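Local coordinates for dihydrocoumarin hydrolase, AncDHCH1 (PDB 6C2C), which probably hydrolyses dihydrocoumarin at a two-zinc site, as a metallo-beta-lactamase superfamily enzyme from the lineage of methyl-parathion hydrolase, at residues A[81-86]-A[114-119]; A[123-128]-A[173-178]; A[110-115]-A[137-142]; A[209-214]-A[222-227]; A[29-34]-A[70-75]. All coordinates share one frame; numbering follows the deposited sequence. Where two conformers were deposited one is given.

Interaction 1 of 5, residues A[81-86]-A[114-119]; sequences VLVDTG and EIYITH. With ZN (zinc ion), chain D.
In the beta-alpha-beta unit made of strand 80-83, helix 98-104 and strand 114-116, just past the paired residues, Asp84 faces Thr118, one residue before the zinc ligand His119. The strands run parallel, their short axes 18° apart. Tyr116 is held through both backbone groups, its N donating to Leu82 O (2.8 Å) and its O accepting from Asp84 N (2.9 Å); Leu82 N continues the ladder to Glu114 O. Val81 and Val83 share a face with Tyr116, whose ring they approach obliquely, and Tyr116 OH donates to Glu114 OE2 (2.7 Å) from above the carboxylate plane. On the other face Leu82 lies beside Ile115, and the Thr85 and Ile115 side chains cross at about a right angle, CG2 to CG2 3.8 Å.

Beyond the strands the contact turns polar. Asp84 CG lies beside its own backbone N (chi1 -72°), which turns the carboxylate to Thr118. Both oxygens use their syn lone pairs: OD1 takes Thr118 N at 2.8 Å in a nearly straight bond (169°), and OD2 takes Thr118 OG1 at 2.8 Å. That same OG1 accepts from His119 ND1 (3.0 Å), which meets it in the ring plane, while His119 NE2 binds a zinc ion at 2.1 Å. Asp84 OD2 also pairs with ND1 of His124, a ligand of the other zinc ion. One buried carboxylate thus reaches ligands of both metals, one through a threonine hydroxyl and one directly; this fixes the rotation of two imidazoles and would be expected to strengthen them as donors to zinc.

Interaction 2 of 5, residues A[123-128]-A[173-178]; sequences DHVGGL and ASLNPY. With ZN (zinc ion), chain C.
Tyr178 CG stands anti to its own carbonyl carbon (chi1 -60°) and Leu128 CG does the same (chi1 -73°), which sets the phenol beside the last turn of 123-128. Tyr178 OH donates to Leu128 O (2.7 Å), in the carbonyl plane and on a lone pair, with the oxygen lying at the ring's edge. The same hydroxyl accepts from Phe136 N, and it is therefore satisfied both as donor and as acceptor. Ring carbon CE1 of Tyr178 also rests 3.7 Å from Leu128 CB. One helical turn back, Leu175 CD2 touches two side chains, 3.9 Å from Leu128 CD1 and 4.1 Å from Val125 CG1. Ser174 CB packs on Val125 CG2, while its OG, bonded to Gly170 O, accepts a hydrogen bond from a water that also donates to Gly126 O (2.7 Å). The helix is kinked around Pro177, and Ser174 O, buried here, has no polar partner in the model. At the opposite end of 123-128, Asp123 OD2 (2.3 Å) and His124 NE2 (2.1 Å) bind a zinc ion. Helix 162-180 thus backs the turn that follows the superfamily's zinc-binding HxHxDH motif, here His119 to His124.

Interaction 3 of 5, residues A[110-115]-A[137-142]; sequences EQVDEI and PNAVVR
Asn138 ND2 serves two partners: it donates to Glu110 O (2.9 Å) along a nearly straight line (170°), lying in the carbonyl plane on a lone pair, and also to a water that in turn donates to Glu110 OE2. The acceptor Glu110 O also lies in the amide plane of Asn138. Next to it the ring of Pro137 rests with CG 4.0 Å from Glu110 CB. A second water joins Val112 O to Asn138 N, just ahead of the paired strands. From there a parallel ladder runs inward: Val140 N to Asp113 O (3.0 Å), Ile115 N to Val140 O (2.9 Å) and Arg142 N to Ile115 O (2.8 Å). Ala139 CB packs against Ile115, 3.6 Å from its CD1, and Val141 CG2 follows against Ile115 CB. On the other face a water links Glu114 OE2, already bonded to Tyr116 OH, to Arg142 NH1, opposite charges that do not touch; NE and NH2 of the guanidinium bond to the carbonyls of Lys185 and Pro186. This is parallel beta pairing at the edge of a mixed sheet, where strand 140-142 is the outermost strand and helix 162-180 packs on Val141.

Interaction 4 of 5, residues A[209-214]-A[222-227]; sequences HTTYVV and VLLGDL. With ZN (zinc ion), chain D; ZN (zinc ion), chain C.
Asp226, whose OD2 bridges the two zinc ions, gives its backbone N-H to His209 NE2 (2.9 Å). OD2 of Asp226 lies 2.1 Å from the zinc ion held by Asp123, His124 and His273, and 2.2 Å from the one held by His119, His121 and His205. A water bound to both metals lies near the carboxylate, and a second one completes the shell of the latter zinc ion. His209 stands one shell out. Its CG is anti to the backbone N (chi1 -176°), which extends the ring to the turn, where Asp226 N lies close to the ring plane, Leu224 O meets the ring edge at CE1, and Leu227 CD2 comes obliquely to 3.6 Å from CE1. Ser202 OG bonds the far nitrogen, ND1, so the imidazole is held from both sides. The type II' turn from Leu224 to Leu227 has Gly225 at a positive phi of 63°, its CA 3.7 Å from His209 NE2 and near the ring plane. Farther out the hairpin pairs Tyr212 with Leu223, through Tyr212 N to Leu223 O (2.9 Å) and Leu223 N to Tyr212 O (2.7 Å). Thr211 CG2 presses tightly on Val222 CG1, at 3.3 Å. Strand 197-201 flanks strand 210-216 on its other side, helix 248-265 packs on Leu224 and Leu227, and Val83 of the other sheet touches Tyr212 and Leu223.

Interaction 5 of 5, residues A[29-34]-A[70-75]; sequences VTALSD and NAYLVN
Val29 enters the pairing with CG1, anti to its backbone N (chi1 177°), lying 3.8 Å from Leu73 O, while its CA-H points to the same oxygen. Thr30 follows as a hydrogen-bonded pair with Leu73: Thr30 N donates to Leu73 O and Leu73 N to Thr30 O, both at 2.8 Å. Thr30 CB sits 4.1 Å from Leu73 CB. The Thr30 hydroxyl is bonded elsewhere, to Arg21. At Ala31 the small methyl lies beside the Tyr72 ring, with Ala31 CB 3.7 Å from Tyr72 CE1 and approaching obliquely; the phenol OH is bonded to Pro277 O.

Leu32 forms the next hydrogen-bonded pair. Its N donates to Ala71 O (2.8 Å) in a nearly straight bond (174°), and its O accepts from Ala71 N (2.9 Å). Leu32 CD1 touches Leu73 CB (4.2 Å) on the face that carries Thr30, where helix 98-104 packs through Leu98 and Leu102. At Ser33 the side chains meet through a water, which bonds to Ser33 OG and donates to Asn70 OD1. Asn70 ND2 bonds to Leu274 O and Ala271 O, carbonyls of the loop that also holds the zinc ligand His273. The Asn70 side chain comes within about 9 Å of a bound zinc ion, nearest atoms. The alternation of hydrogen-bonded and non-hydrogen-bonded pairs marks an antiparallel ribbon, a twisted pair whose short axes run at 152°, in the first sheet of the metallo-beta-lactamase alpha-beta/beta-alpha sandwich.

In the fold
From the N terminus, interaction 5 closes first, joining strand 27-39 to strand 65-75 across the helices 41-44 and 49-58. Strand 80-83 follows it, and interaction 1 then closes over helix 98-104. Interaction 3 begins on the strand where interaction 1 ends, sharing Glu114 and Ile115, and the three thus run across one sheet out to its edge strand 140-142. Interaction 2 crosses interaction 3, its first segment lying between 110-115 and 137-142, and brings in helix 162-180. Interaction 4 comes last, a short hairpin of the second sheet. Its Asp226 lies with interactions 1 and 2 around the two zinc ions, at the edge of the sandwich where loops of both sheets meet.

Interaction 1 of 5, residues A[81-86]-A[114-119]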
# COMPACT_ATOMS: atom_id res chain seq x y z
N VAL A 81 13.40 5.09 5.42
CA VAL A 81 12.91 4.56 4.16
C VAL A 81 11.40 4.52 4.18
O VAL A 81 10.76 4.32 5.21
CB VAL A 81 13.49 3.16 3.88
CG1 VAL A 81 15.03 3.25 3.87
CG2 VAL A 81 13.02 2.22 4.93
N LEU A 82 10.84 4.80 3.03
CA LEU A 82 9.38 4.88 2.89
C LEU A 82 8.97 3.83 1.86
O LEU A 82 9.51 3.83 0.73
CB LEU A 82 8.97 6.26 2.45
CG LEU A 82 7.49 6.44 2.09
CD1 LEU A 82 6.59 6.10 3.27
CD2 LEU A 82 7.20 7.86 1.58
N VAL A 83 8.05 2.96 2.24
CA VAL A 83 7.50 1.92 1.34
C VAL A 83 6.12 2.37 0.88
O VAL A 83 5.25 2.56 1.64
CB VAL A 83 7.34 0.57 2.03
CG1 VAL A 83 6.66 -0.40 1.11
CG2 VAL A 83 8.71 0.01 2.40
N ASP A 84 6.08 2.70 -0.40
CA ASP A 84 4.94 3.26 -1.11
C ASP A 84 4.67 4.72 -0.73
O ASP A 84 5.19 5.15 0.24
CB ASP A 84 3.73 2.39 -1.06
CG ASP A 84 3.88 1.14 -1.94
OD1 ASP A 84 4.78 1.11 -2.78
OD2 ASP A 84 3.09 0.24 -1.73
N THR A 85 3.88 5.42 -1.55
CA THR A 85 3.69 6.86 -1.32
C THR A 85 2.31 7.40 -1.53
O THR A 85 2.12 8.55 -1.54
CB THR A 85 4.60 7.71 -2.26
OG1 THR A 85 4.18 7.57 -3.60
CG2 THR A 85 6.10 7.35 -2.18
N GLY A 86 1.35 6.52 -1.60
CA GLY A 86 0.01 7.01 -1.87
C GLY A 86 -0.14 7.56 -3.29
O GLY A 86 0.69 7.37 -4.18
N GLU A 114 15.47 6.64 1.08
CA GLU A 114 15.18 5.70 0.01
C GLU A 114 13.69 5.47 0.07
O GLU A 114 13.08 5.51 1.15
CB GLU A 114 15.97 4.38 0.13
CG GLU A 114 17.49 4.66 0.09
CD GLU A 114 18.33 3.45 -0.24
OE1 GLU A 114 19.57 3.63 -0.36
OE2 GLU A 114 17.79 2.35 -0.41
N ILE A 115 13.11 5.22 -1.11
CA ILE A 115 11.67 4.94 -1.23
C ILE A 115 11.57 3.65 -2.02
O ILE A 115 12.16 3.54 -3.10
CB ILE A 115 10.94 6.09 -1.94
CG1 ILE A 115 11.03 7.35 -1.05
CG2 ILE A 115 9.48 5.66 -2.21
CD1 ILE A 115 10.50 8.67 -1.77
N TYR A 116 10.85 2.66 -1.48
CA TYR A 116 10.68 1.37 -2.15
C TYR A 116 9.23 1.24 -2.60
O TYR A 116 8.30 1.45 -1.83
CB TYR A 116 11.06 0.19 -1.24
CG TYR A 116 12.48 0.30 -0.69
CD1 TYR A 116 13.50 0.93 -1.40
CD2 TYR A 116 12.75 -0.18 0.58
CE1 TYR A 116 14.83 1.02 -0.86
CE2 TYR A 116 14.07 -0.08 1.11
CZ TYR A 116 15.04 0.57 0.38
OH TYR A 116 16.31 0.64 1.00
N ILE A 117 9.03 0.99 -3.89
CA ILE A 117 7.71 0.97 -4.50
C ILE A 117 7.29 -0.48 -4.71
O ILE A 117 8.00 -1.26 -5.39
CB ILE A 117 7.77 1.73 -5.83
CG1 ILE A 117 8.10 3.21 -5.60
CG2 ILE A 117 6.47 1.52 -6.59
CD1 ILE A 117 7.06 3.91 -4.69
N THR A 118 6.16 -0.88 -4.13
CA THR A 118 5.73 -2.27 -4.33
C THR A 118 5.34 -2.51 -5.79
O THR A 118 5.70 -3.54 -6.37
CB THR A 118 4.55 -2.63 -3.41
OG1 THR A 118 3.43 -1.75 -3.66
CG2 THR A 118 4.98 -2.59 -1.92
N HIS A 119 4.71 -1.53 -6.42
CA HIS A 119 4.34 -1.60 -7.82
C HIS A 119 3.89 -0.22 -8.27
O HIS A 119 3.52 0.63 -7.44
CB HIS A 119 3.22 -2.63 -8.06
CG HIS A 119 1.90 -2.33 -7.41
ND1 HIS A 119 1.74 -2.19 -6.04
CD2 HIS A 119 0.67 -2.18 -7.96
CE1 HIS A 119 0.46 -1.96 -5.76
NE2 HIS A 119 -0.23 -1.99 -6.90
ZN ZN D . -2.35 -2.02 -7.20
O HOH W 1 -3.02 -0.36 -6.63
O HOH W 2 -4.50 -2.47 -7.56

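Interaction 2 of 5, residues A[123-128]-A[173-178]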
# COMPACT_ATOMS: atom_id res chain seq x y z
N ASP A 123 -1.89 4.75 -6.98
CA ASP A 123 -2.06 4.90 -5.54
C ASP A 123 -0.86 4.43 -4.78
O ASP A 123 -0.88 4.46 -3.55
CB ASP A 123 -3.30 4.14 -5.07
CG ASP A 123 -3.31 2.63 -5.51
OD1 ASP A 123 -3.03 2.22 -6.63
OD2 ASP A 123 -3.65 1.84 -4.66
N HIS A 124 0.24 4.11 -5.47
CA HIS A 124 1.51 3.82 -4.79
C HIS A 124 2.64 4.73 -5.20
O HIS A 124 3.55 4.98 -4.37
CB HIS A 124 1.92 2.36 -5.02
CG HIS A 124 0.82 1.42 -4.57
ND1 HIS A 124 0.84 0.73 -3.37
CD2 HIS A 124 -0.39 1.17 -5.13
CE1 HIS A 124 -0.30 0.08 -3.21
NE2 HIS A 124 -1.08 0.35 -4.27
N VAL A 125 2.61 5.29 -6.40
CA VAL A 125 3.67 6.19 -6.85
C VAL A 125 3.24 7.65 -6.93
O VAL A 125 4.13 8.50 -7.08
CB VAL A 125 4.23 5.76 -8.24
CG1 VAL A 125 4.89 4.41 -8.14
CG2 VAL A 125 3.15 5.77 -9.38
N GLY A 126 1.93 7.99 -6.87
CA GLY A 126 1.51 9.38 -7.08
C GLY A 126 2.14 10.32 -6.07
O GLY A 126 2.54 11.46 -6.42
N GLY A 127 2.33 9.82 -4.84
CA GLY A 127 2.95 10.65 -3.81
C GLY A 127 4.39 11.04 -4.09
O GLY A 127 4.90 11.97 -3.43
N LEU A 128 5.04 10.41 -5.06
CA LEU A 128 6.42 10.82 -5.35
C LEU A 128 6.54 12.22 -5.92
O LEU A 128 7.64 12.76 -5.90
CB LEU A 128 7.03 9.85 -6.38
CG LEU A 128 7.35 8.49 -5.80
CD1 LEU A 128 7.61 7.57 -7.01
CD2 LEU A 128 8.57 8.55 -4.86
N ALA A 173 4.74 10.28 -15.04
CA ALA A 173 4.82 11.61 -14.46
C ALA A 173 5.34 11.56 -13.04
O ALA A 173 6.05 12.48 -12.61
CB ALA A 173 3.44 12.28 -14.47
N SER A 174 5.01 10.47 -12.32
CA SER A 174 5.41 10.37 -10.92
C SER A 174 6.89 10.05 -10.81
O SER A 174 7.60 10.63 -9.96
CB SER A 174 4.60 9.27 -10.21
OG SER A 174 3.19 9.62 -10.18
N LEU A 175 7.40 9.19 -11.68
CA LEU A 175 8.82 8.82 -11.62
C LEU A 175 9.78 9.80 -12.32
O LEU A 175 10.98 9.81 -12.01
CB LEU A 175 9.02 7.43 -12.22
CG LEU A 175 8.82 6.22 -11.32
CD1 LEU A 175 9.87 6.21 -10.21
CD2 LEU A 175 7.54 6.28 -10.64
N ASN A 176 9.27 10.63 -13.23
CA ASN A 176 10.15 11.41 -14.11
C ASN A 176 11.16 12.26 -13.35
O ASN A 176 12.33 12.25 -13.76
CB ASN A 176 9.27 12.27 -15.04
CG ASN A 176 10.08 12.97 -16.09
OD1 ASN A 176 10.07 14.20 -16.16
ND2 ASN A 176 10.86 12.20 -16.85
N PRO A 177 10.80 13.00 -12.28
CA PRO A 177 11.84 13.81 -11.60
C PRO A 177 13.00 12.96 -11.15
O PRO A 177 14.16 13.38 -11.22
CB PRO A 177 11.09 14.44 -10.41
CG PRO A 177 9.63 14.32 -10.75
CD PRO A 177 9.48 13.15 -11.66
N TYR A 178 12.71 11.76 -10.65
CA TYR A 178 13.76 10.93 -10.12
C TYR A 178 14.61 10.36 -11.24
O TYR A 178 15.83 10.30 -11.12
CB TYR A 178 13.14 9.79 -9.29
CG TYR A 178 12.35 10.38 -8.13
CD1 TYR A 178 11.02 10.70 -8.31
CD2 TYR A 178 12.94 10.65 -6.89
CE1 TYR A 178 10.26 11.30 -7.28
CE2 TYR A 178 12.21 11.22 -5.85
CZ TYR A 178 10.88 11.55 -6.05
OH TYR A 178 10.11 12.12 -5.03
ZN ZN C . -2.98 -0.38 -4.77
O HOH W 1 -3.02 -0.36 -6.63
O HOH W 3 2.07 12.20 -8.97

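Interaction 3 of 5, residues A[110-115]-A[137-142]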
# COMPACT_ATOMS: atom_id res chain seq x y z
N GLU A 110 12.26 15.78 3.07
CA GLU A 110 13.68 15.84 2.80
C GLU A 110 14.48 14.87 3.67
O GLU A 110 15.63 14.56 3.32
CB GLU A 110 14.21 17.27 2.99
CG GLU A 110 14.22 17.79 4.45
CD GLU A 110 14.77 19.28 4.54
OE1 GLU A 110 14.52 20.01 5.56
OE2 GLU A 110 15.44 19.73 3.57
N GLN A 111 13.87 14.30 4.71
CA GLN A 111 14.58 13.36 5.54
C GLN A 111 14.59 11.94 4.99
O GLN A 111 15.35 11.10 5.51
CB GLN A 111 13.95 13.33 6.95
CG GLN A 111 14.06 14.67 7.63
CD GLN A 111 13.41 14.66 8.99
OE1 GLN A 111 12.24 14.32 9.11
NE2 GLN A 111 14.17 15.03 10.05
N VAL A 112 13.75 11.66 3.99
CA VAL A 112 13.61 10.30 3.47
C VAL A 112 14.81 9.97 2.55
O VAL A 112 15.11 10.70 1.61
CB VAL A 112 12.27 10.17 2.73
CG1 VAL A 112 12.18 8.75 2.12
CG2 VAL A 112 11.10 10.38 3.72
N ASP A 113 15.51 8.87 2.88
CA ASP A 113 16.71 8.45 2.15
C ASP A 113 16.41 7.60 0.94
O ASP A 113 17.03 7.77 -0.13
CB ASP A 113 17.61 7.65 3.11
CG ASP A 113 18.13 8.51 4.25
OD1 ASP A 113 18.70 9.59 3.97
OD2 ASP A 113 18.00 8.09 5.41
N GLU A 114 15.47 6.64 1.08
CA GLU A 114 15.18 5.70 0.01
C GLU A 114 13.69 5.47 0.07
O GLU A 114 13.08 5.51 1.15
CB GLU A 114 15.97 4.38 0.13
CG GLU A 114 17.49 4.66 0.09
CD GLU A 114 18.33 3.45 -0.24
OE1 GLU A 114 19.57 3.63 -0.36
OE2 GLU A 114 17.79 2.35 -0.41
N ILE A 115 13.11 5.22 -1.11
CA ILE A 115 11.67 4.94 -1.23
C ILE A 115 11.57 3.65 -2.02
O ILE A 115 12.16 3.54 -3.10
CB ILE A 115 10.94 6.09 -1.94
CG1 ILE A 115 11.03 7.35 -1.05
CG2 ILE A 115 9.48 5.66 -2.21
CD1 ILE A 115 10.50 8.67 -1.77
N PRO A 137 13.12 15.22 -1.99
CA PRO A 137 14.21 15.77 -2.82
C PRO A 137 15.54 15.08 -2.63
O PRO A 137 16.43 15.27 -3.48
CB PRO A 137 14.29 17.23 -2.36
CG PRO A 137 13.78 17.22 -0.94
CD PRO A 137 12.58 16.24 -1.06
N ASN A 138 15.72 14.28 -1.56
CA ASN A 138 16.96 13.56 -1.36
C ASN A 138 16.83 12.07 -1.60
O ASN A 138 17.85 11.39 -1.57
CB ASN A 138 17.53 13.83 0.05
CG ASN A 138 17.78 15.33 0.29
OD1 ASN A 138 18.48 15.98 -0.52
ND2 ASN A 138 17.15 15.91 1.32
N ALA A 139 15.63 11.56 -1.83
CA ALA A 139 15.44 10.11 -1.83
C ALA A 139 15.88 9.45 -3.15
O ALA A 139 15.73 10.02 -4.25
CB ALA A 139 13.96 9.79 -1.55
N VAL A 140 16.45 8.27 -3.01
CA VAL A 140 16.60 7.35 -4.13
C VAL A 140 15.37 6.44 -4.16
O VAL A 140 15.03 5.84 -3.14
CB VAL A 140 17.86 6.52 -3.96
CG1 VAL A 140 17.98 5.41 -5.05
CG2 VAL A 140 19.12 7.40 -3.96
N VAL A 141 14.73 6.30 -5.34
CA VAL A 141 13.53 5.49 -5.45
C VAL A 141 13.95 4.18 -6.08
O VAL A 141 14.73 4.18 -7.04
CB VAL A 141 12.49 6.22 -6.33
CG1 VAL A 141 11.28 5.30 -6.59
CG2 VAL A 141 12.03 7.55 -5.71
N ARG A 142 13.42 3.05 -5.59
CA ARG A 142 13.74 1.74 -6.13
C ARG A 142 12.47 0.97 -6.37
O ARG A 142 11.50 1.10 -5.61
CB ARG A 142 14.64 0.94 -5.20
CG ARG A 142 15.88 1.74 -4.72
CD ARG A 142 17.00 0.83 -4.28
NE ARG A 142 17.51 0.10 -5.47
CZ ARG A 142 18.47 -0.80 -5.35
NH1 ARG A 142 19.06 -1.04 -4.15
NH2 ARG A 142 18.86 -1.45 -6.44
O HOH W 4 17.31 18.81 1.80
O HOH W 5 14.01 13.01 0.40
O HOH W 6 19.17 0.21 -1.64

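Interaction 4 of 5, residues A[209-214]-A[222-227]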
# COMPACT_ATOMS: atom_id res chain seq x y z
N HIS A 209 5.61 -6.64 -9.29
CA HIS A 209 5.11 -6.40 -7.94
C HIS A 209 6.08 -7.03 -6.94
O HIS A 209 6.52 -8.18 -7.10
CB HIS A 209 3.69 -6.96 -7.79
CG HIS A 209 3.10 -6.65 -6.44
ND1 HIS A 209 3.45 -7.37 -5.31
CD2 HIS A 209 2.25 -5.67 -6.03
CE1 HIS A 209 2.81 -6.85 -4.25
NE2 HIS A 209 2.08 -5.83 -4.67
N THR A 210 6.43 -6.26 -5.88
CA THR A 210 7.49 -6.63 -4.96
C THR A 210 6.97 -6.44 -3.53
O THR A 210 6.31 -5.43 -3.22
CB THR A 210 8.76 -5.76 -5.21
OG1 THR A 210 9.19 -6.00 -6.56
CG2 THR A 210 9.89 -6.17 -4.20
N THR A 211 7.31 -7.42 -2.70
CA THR A 211 7.10 -7.44 -1.26
C THR A 211 8.38 -6.96 -0.60
O THR A 211 9.47 -7.27 -1.05
CB THR A 211 6.82 -8.88 -0.87
OG1 THR A 211 5.52 -9.22 -1.39
CG2 THR A 211 6.87 -9.10 0.66
N TYR A 212 8.24 -6.22 0.50
CA TYR A 212 9.44 -5.76 1.20
C TYR A 212 9.46 -6.37 2.58
O TYR A 212 8.50 -6.22 3.37
CB TYR A 212 9.57 -4.22 1.27
CG TYR A 212 9.70 -3.66 -0.13
CD1 TYR A 212 10.93 -3.75 -0.80
CD2 TYR A 212 8.60 -3.12 -0.78
CE1 TYR A 212 11.09 -3.30 -2.08
CE2 TYR A 212 8.75 -2.65 -2.12
CZ TYR A 212 9.99 -2.80 -2.76
OH TYR A 212 10.21 -2.33 -4.07
N VAL A 213 10.58 -7.01 2.90
CA VAL A 213 10.72 -7.78 4.14
C VAL A 213 11.59 -6.98 5.09
O VAL A 213 12.75 -6.68 4.76
CB VAL A 213 11.33 -9.15 3.88
CG1 VAL A 213 11.53 -9.89 5.21
CG2 VAL A 213 10.48 -9.89 2.82
N VAL A 214 11.03 -6.55 6.23
CA VAL A 214 11.72 -5.69 7.19
C VAL A 214 12.03 -6.51 8.42
O VAL A 214 11.13 -7.15 8.95
CB VAL A 214 10.82 -4.51 7.59
CG1 VAL A 214 11.56 -3.58 8.55
CG2 VAL A 214 10.36 -3.78 6.29
N VAL A 222 6.44 -8.01 7.00
CA VAL A 222 6.47 -8.26 5.58
C VAL A 222 5.42 -7.36 4.95
O VAL A 222 4.22 -7.49 5.24
CB VAL A 222 6.25 -9.74 5.28
CG1 VAL A 222 6.22 -9.96 3.80
CG2 VAL A 222 7.42 -10.54 5.79
N LEU A 223 5.87 -6.43 4.12
CA LEU A 223 4.98 -5.42 3.53
C LEU A 223 4.57 -5.94 2.16
O LEU A 223 5.41 -6.03 1.26
CB LEU A 223 5.71 -4.08 3.44
CG LEU A 223 6.08 -3.51 4.81
CD1 LEU A 223 6.94 -2.28 4.63
CD2 LEU A 223 4.82 -3.28 5.65
N LEU A 224 3.27 -6.31 2.04
CA LEU A 224 2.80 -7.15 0.94
C LEU A 224 2.27 -6.36 -0.26
O LEU A 224 1.75 -6.97 -1.20
CB LEU A 224 1.65 -8.04 1.43
CG LEU A 224 2.04 -9.01 2.52
CD1 LEU A 224 0.76 -9.76 2.91
CD2 LEU A 224 3.07 -10.00 2.06
N GLY A 225 2.27 -5.03 -0.17
CA GLY A 225 1.78 -4.26 -1.33
C GLY A 225 0.32 -4.57 -1.57
O GLY A 225 -0.50 -4.52 -0.65
N ASP A 226 0.03 -4.93 -2.80
CA ASP A 226 -1.31 -5.29 -3.20
C ASP A 226 -1.60 -6.81 -3.43
O ASP A 226 -2.27 -7.18 -4.35
CB ASP A 226 -1.70 -4.50 -4.44
CG ASP A 226 -2.03 -3.04 -4.16
OD1 ASP A 226 -1.78 -2.55 -3.14
OD2 ASP A 226 -2.49 -2.45 -5.06
N LEU A 227 -0.99 -7.63 -2.61
CA LEU A 227 -1.38 -9.05 -2.63
C LEU A 227 -2.81 -9.25 -2.16
O LEU A 227 -3.33 -10.35 -2.31
CB LEU A 227 -0.43 -9.90 -1.79
CG LEU A 227 1.02 -10.03 -2.21
CD1 LEU A 227 1.77 -11.17 -1.50
CD2 LEU A 227 1.24 -10.08 -3.74
ZN ZN D . -2.35 -2.02 -7.20
ZN ZN C . -2.98 -0.38 -4.77
O HOH W 1 -3.02 -0.36 -6.63
O HOH W 2 -4.50 -2.47 -7.56

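Interaction 5 of 5, residues A[29-34]-A[70-75]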
# COMPACT_ATOMS: atom_id res chain seq x y z
N VAL A 29 8.53 1.72 12.94
CA VAL A 29 7.61 1.65 11.79
C VAL A 29 6.52 2.69 12.02
O VAL A 29 5.99 2.82 13.15
CB VAL A 29 7.01 0.25 11.64
CG1 VAL A 29 5.99 0.27 10.48
CG2 VAL A 29 8.10 -0.74 11.40
N THR A 30 6.21 3.48 10.99
CA THR A 30 5.04 4.37 11.03
C THR A 30 4.16 4.01 9.83
O THR A 30 4.53 4.29 8.68
CB THR A 30 5.42 5.86 11.01
OG1 THR A 30 6.44 6.16 11.97
CG2 THR A 30 4.16 6.74 11.25
N ALA A 31 3.00 3.37 10.07
CA ALA A 31 1.99 3.25 9.02
C ALA A 31 1.46 4.64 8.69
O ALA A 31 1.16 5.43 9.60
CB ALA A 31 0.84 2.35 9.49
N LEU A 32 1.38 4.96 7.41
CA LEU A 32 0.89 6.24 6.96
C LEU A 32 -0.35 6.02 6.11
O LEU A 32 -0.34 5.23 5.16
CB LEU A 32 1.97 6.97 6.16
CG LEU A 32 3.25 7.34 6.93
CD1 LEU A 32 4.30 7.85 5.95
CD2 LEU A 32 2.95 8.46 7.93
N SER A 33 -1.41 6.75 6.41
CA SER A 33 -2.61 6.66 5.59
C SER A 33 -2.58 7.69 4.46
O SER A 33 -2.28 8.88 4.70
CB SER A 33 -3.82 6.92 6.47
OG SER A 33 -5.01 6.97 5.69
N ASP A 34 -2.90 7.26 3.24
CA ASP A 34 -3.10 8.21 2.20
C ASP A 34 -4.55 8.68 2.09
O ASP A 34 -4.84 9.49 1.19
CB ASP A 34 -2.66 7.63 0.84
CG ASP A 34 -2.50 8.70 -0.23
OD1 ASP A 34 -1.80 9.72 0.05
OD2 ASP A 34 -3.02 8.51 -1.34
N ASN A 70 -2.53 2.56 2.09
CA ASN A 70 -1.50 2.70 3.13
C ASN A 70 -0.09 2.68 2.55
O ASN A 70 0.16 2.06 1.50
CB ASN A 70 -1.56 1.56 4.12
CG ASN A 70 -2.99 1.29 4.67
OD1 ASN A 70 -3.78 2.23 4.92
ND2 ASN A 70 -3.31 0.01 4.89
N ALA A 71 0.83 3.32 3.27
CA ALA A 71 2.26 3.26 3.00
C ALA A 71 2.94 3.04 4.34
O ALA A 71 2.32 3.21 5.39
CB ALA A 71 2.74 4.55 2.32
N TYR A 72 4.24 2.70 4.34
CA TYR A 72 4.91 2.33 5.60
C TYR A 72 6.30 2.98 5.67
O TYR A 72 7.16 2.68 4.82
CB TYR A 72 5.00 0.79 5.74
CG TYR A 72 3.60 0.21 5.77
CD1 TYR A 72 2.95 0.10 6.98
CD2 TYR A 72 2.95 -0.19 4.62
CE1 TYR A 72 1.64 -0.37 7.04
CE2 TYR A 72 1.65 -0.69 4.65
CZ TYR A 72 0.98 -0.72 5.85
OH TYR A 72 -0.34 -1.17 5.87
N LEU A 73 6.52 3.82 6.70
CA LEU A 73 7.81 4.47 6.92
C LEU A 73 8.60 3.59 7.87
O LEU A 73 8.04 3.09 8.87
CB LEU A 73 7.58 5.85 7.55
CG LEU A 73 8.74 6.76 7.67
CD1 LEU A 73 9.17 7.30 6.30
CD2 LEU A 73 8.31 7.94 8.56
N VAL A 74 9.90 3.42 7.62
CA VAL A 74 10.76 2.61 8.50
C VAL A 74 12.03 3.40 8.82
O VAL A 74 12.80 3.77 7.91
CB VAL A 74 11.14 1.26 7.87
CG1 VAL A 74 11.90 0.43 8.90
CG2 VAL A 74 9.90 0.47 7.40
N ASN A 75 12.25 3.65 10.09
CA ASN A 75 13.45 4.35 10.54
C ASN A 75 14.34 3.27 11.16
O ASN A 75 14.02 2.77 12.26
CB ASN A 75 13.09 5.46 11.52
CG ASN A 75 14.31 6.30 11.91
OD1 ASN A 75 15.42 5.76 12.00
ND2 ASN A 75 14.08 7.57 12.26
O HOH W 7 -5.53 4.42 4.77